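Local atomic coordinates of pyruvate carboxylase n-terminal domain (Aquifex aeolicus, PDB entry 1ULZ), a protein that belongs to the biotin carboxylase family, whose chains carry an ATP-grasp domain, and forms the N-terminal part of a pyruvate carboxylase. Residues A[138-141]-A[142-146]; A[180-183]-A[184-187]. The protein carries 1 engineered substitution. One frame throughout, in Å; residues are numbered along the deposited sequence.

Contact 1 (A[138-141]-A[142-146]); sequences KSLE and EAKAL
S139 stands at the N-cap of helix 140-150, and its hydroxyl accepts from the backbone N-H of E142: OG lies 3.2 Å from E142 N, with an N-H...O angle of 159°. Its chi1 of 70° sets OG between the backbone N and the carbonyl carbon, facing the first turn. Serine suits the cap because its short side chain can replace the carbonyl that a preceding turn would have supplied. Backbone bonds continue the turn, from A143 N to S139 O, K144 N to L140 O and A145 N to E141 O.

A second side chain reaches back beyond the cap. E142, its CG anti to the backbone N, extends its carboxylate to the start of the segment, where K138 N donates to OE2 at 3.0 Å, coming from above the carboxylate plane; OE1 lies against CB of K138, 3.2 Å away.

The ionic pair is E141 with K144, one turn on. NZ of K144 meets OE2 of E141 on its syn side at 2.7 Å, both chains bending to bring their ends together.

Apolar contact is narrower. CD2 of L140 presses on CG of K144 at 3.3 Å, a tight fit, and both side chains also touch V177 of helix 173-189.

Two acidic side chains near the helix N-terminus, where the dipole is positive, together with the serine cap, probably stabilise this first turn.

Contact 2 (A[180-183]-A[184-187]); sequences YEQA and SREA
Q182 and E186, one helical turn apart, are joined by a side-chain hydrogen bond. NE2 of Q182 donates to OE1 of E186 at 2.6 Å, with an N-H...O angle of 163°. The acceptor lies close to the amide plane of Q182 and is met on its anti side, while the amide and carboxylate planes stand 69° apart. A bend at chi2 (57°) swings the glutamine amide along the helix toward the glutamate; a glutamine suits this place, since its N-H reaches OE1 while the charge of E186 is probably met by R168 at OE2.

The hydroxyl of S184 folds back on the preceding turn, OG being 3.0 Å from O of Y180 and 3.2 Å from O of E181. Its single proton could serve either carbonyl. Serine is short enough to reach these oxygens, which already accept from S184 N and R185 N in the helical pattern.

R185 lays its guanidinium so that O of E181 sits over the centre of one face, 3.9 Å above the plane, with OE1 of Q182 near its edge. The carboxylate of E181 is a looser neighbour, OE1 lying 4.4 Å from NH2 of R185, beyond salt-bridge range.

In the next shell, OE2 of E186 also accepts from the backbone N of G164, which helps anchor the carboxylate. On the side of helix 173-189 that faces the strands, the small methyl of A183 lets the helix come close, touching L196 of strand 196-200 and R168 of strand 168-170; Y180 packs on L196 as well and on L140 of helix 140-150.

Overall arrangement
Contacts 1 and 2 lie on two different helices, 140-150 and 173-189, both within the ATP-grasp part of the chain, and their centres are about 14 Å apart. Y180 joins them directly: CD2 of its ring is 3.8 Å from CG of L140, and its OH is 3.6 Å from C of S139, both as packing. The capped start of helix 140-150 therefore rests on the helix that carries contact 2, whose A183 and Y180 in turn reach strand 196-200. Both contacts sit far from the centre of the chain, about 36 and 38 Å from it, on the same side, in a small peripheral lobe.

Contact 1 (A[138-141]-A[142-146])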
# COMPACT_ATOMS: atom_id res chain seq x y z
N LYS A 138 20.20 38.38 -35.75
CA LYS A 138 20.52 39.56 -36.54
C LYS A 138 21.60 39.26 -37.57
O LYS A 138 21.56 39.79 -38.68
CB LYS A 138 20.99 40.70 -35.64
CG LYS A 138 19.89 41.38 -34.84
CD LYS A 138 20.42 42.64 -34.19
CE LYS A 138 21.13 43.52 -35.23
NZ LYS A 138 21.61 44.82 -34.68
N SER A 139 22.55 38.41 -37.20
CA SER A 139 23.65 38.07 -38.10
C SER A 139 24.41 36.83 -37.64
O SER A 139 24.11 36.25 -36.58
CB SER A 139 24.64 39.22 -38.18
OG SER A 139 25.32 39.35 -36.94
N LEU A 140 25.40 36.44 -38.42
CA LEU A 140 26.22 35.28 -38.11
C LEU A 140 27.10 35.63 -36.91
O LEU A 140 27.35 34.80 -36.04
CB LEU A 140 27.09 34.91 -39.30
CG LEU A 140 27.65 33.49 -39.42
CD1 LEU A 140 28.51 33.41 -40.66
CD2 LEU A 140 28.46 33.13 -38.20
N GLU A 141 27.57 36.87 -36.88
CA GLU A 141 28.42 37.32 -35.79
C GLU A 141 27.67 37.25 -34.47
O GLU A 141 28.24 36.86 -33.45
CB GLU A 141 28.90 38.75 -36.06
CG GLU A 141 30.03 38.82 -37.08
CD GLU A 141 31.22 37.96 -36.67
OE1 GLU A 141 31.68 38.14 -35.52
OE2 GLU A 141 31.68 37.12 -37.47
N GLU A 142 26.40 37.62 -34.49
CA GLU A 142 25.58 37.58 -33.28
C GLU A 142 25.33 36.14 -32.87
O GLU A 142 25.31 35.82 -31.68
CB GLU A 142 24.24 38.29 -33.54
CG GLU A 142 23.22 38.11 -32.43
CD GLU A 142 21.98 38.95 -32.65
OE1 GLU A 142 22.11 40.20 -32.67
OE2 GLU A 142 20.88 38.39 -32.80
N ALA A 143 25.15 35.27 -33.86
CA ALA A 143 24.91 33.85 -33.59
C ALA A 143 26.15 33.23 -32.95
O ALA A 143 26.04 32.43 -32.02
CB ALA A 143 24.56 33.12 -34.88
N LYS A 144 27.33 33.60 -33.45
CA LYS A 144 28.57 33.06 -32.92
C LYS A 144 28.81 33.53 -31.49
O LYS A 144 29.32 32.78 -30.65
CB LYS A 144 29.76 33.47 -33.80
CG LYS A 144 29.76 32.78 -35.16
CD LYS A 144 31.08 32.96 -35.93
CE LYS A 144 31.27 34.40 -36.35
NZ LYS A 144 32.43 34.55 -37.26
N ALA A 145 28.44 34.78 -31.21
CA ALA A 145 28.63 35.36 -29.88
C ALA A 145 27.61 34.78 -28.91
O ALA A 145 27.93 34.53 -27.75
CB ALA A 145 28.49 36.88 -29.94
N LEU A 146 26.40 34.57 -29.39
CA LEU A 146 25.34 34.01 -28.57
C LEU A 146 25.65 32.56 -28.18
O LEU A 146 25.44 32.15 -27.03
CB LEU A 146 24.01 34.07 -29.32
CG LEU A 146 22.77 33.53 -28.59
CD1 LEU A 146 22.53 34.32 -27.31
CD2 LEU A 146 21.56 33.62 -29.52

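Contact 2 (A[180-183]-A[184-187])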
# COMPACT_ATOMS: atom_id res chain seq x y z
N TYR A 180 24.63 27.97 -40.68
CA TYR A 180 24.04 29.29 -40.86
C TYR A 180 24.04 29.68 -42.34
O TYR A 180 23.06 30.21 -42.84
CB TYR A 180 24.82 30.34 -40.06
CG TYR A 180 24.13 31.69 -40.03
CD1 TYR A 180 23.27 32.02 -38.99
CD2 TYR A 180 24.30 32.60 -41.07
CE1 TYR A 180 22.59 33.23 -38.99
CE2 TYR A 180 23.63 33.81 -41.07
CZ TYR A 180 22.77 34.12 -40.03
OH TYR A 180 22.10 35.33 -40.03
N GLU A 181 25.14 29.41 -43.02
CA GLU A 181 25.25 29.75 -44.43
C GLU A 181 24.32 28.91 -45.30
O GLU A 181 23.67 29.43 -46.21
CB GLU A 181 26.70 29.59 -44.89
CG GLU A 181 27.67 30.32 -43.97
CD GLU A 181 29.06 30.48 -44.56
OE1 GLU A 181 29.58 29.52 -45.17
OE2 GLU A 181 29.63 31.58 -44.39
N GLN A 182 24.25 27.61 -45.00
CA GLN A 182 23.38 26.71 -45.75
C GLN A 182 21.93 27.10 -45.58
O GLN A 182 21.13 27.06 -46.53
CB GLN A 182 23.57 25.27 -45.28
CG GLN A 182 22.63 24.25 -45.93
CD GLN A 182 22.71 24.23 -47.45
OE1 GLN A 182 23.79 24.30 -48.04
NE2 GLN A 182 21.55 24.10 -48.11
N ALA A 183 21.58 27.49 -44.36
CA ALA A 183 20.21 27.88 -44.05
C ALA A 183 19.81 29.18 -44.73
O ALA A 183 18.70 29.29 -45.26
CB ALA A 183 20.03 28.00 -42.53
N SER A 184 20.69 30.18 -44.69
CA SER A 184 20.37 31.47 -45.30
C SER A 184 20.41 31.35 -46.81
O SER A 184 19.76 32.11 -47.53
CB SER A 184 21.35 32.56 -44.81
OG SER A 184 22.70 32.19 -45.02
N ARG A 185 21.17 30.37 -47.29
CA ARG A 185 21.30 30.11 -48.71
C ARG A 185 19.96 29.59 -49.21
O ARG A 185 19.43 30.04 -50.23
CB ARG A 185 22.40 29.08 -48.92
CG ARG A 185 22.69 28.73 -50.35
CD ARG A 185 23.99 27.94 -50.40
NE ARG A 185 25.13 28.74 -49.97
CZ ARG A 185 26.08 28.30 -49.14
NH1 ARG A 185 26.02 27.07 -48.63
NH2 ARG A 185 27.09 29.10 -48.81
N GLU A 186 19.39 28.65 -48.46
CA GLU A 186 18.10 28.07 -48.82
C GLU A 186 16.99 29.10 -48.77
O GLU A 186 16.04 29.04 -49.55
CB GLU A 186 17.78 26.90 -47.88
CG GLU A 186 18.74 25.73 -48.04
CD GLU A 186 18.47 24.62 -47.06
OE1 GLU A 186 19.21 23.61 -47.10
OE2 GLU A 186 17.53 24.76 -46.25
N ALA A 187 17.10 30.06 -47.85
CA ALA A 187 16.08 31.09 -47.72
C ALA A 187 16.11 32.06 -48.91
O ALA A 187 15.07 32.44 -49.44
CB ALA A 187 16.27 31.86 -46.40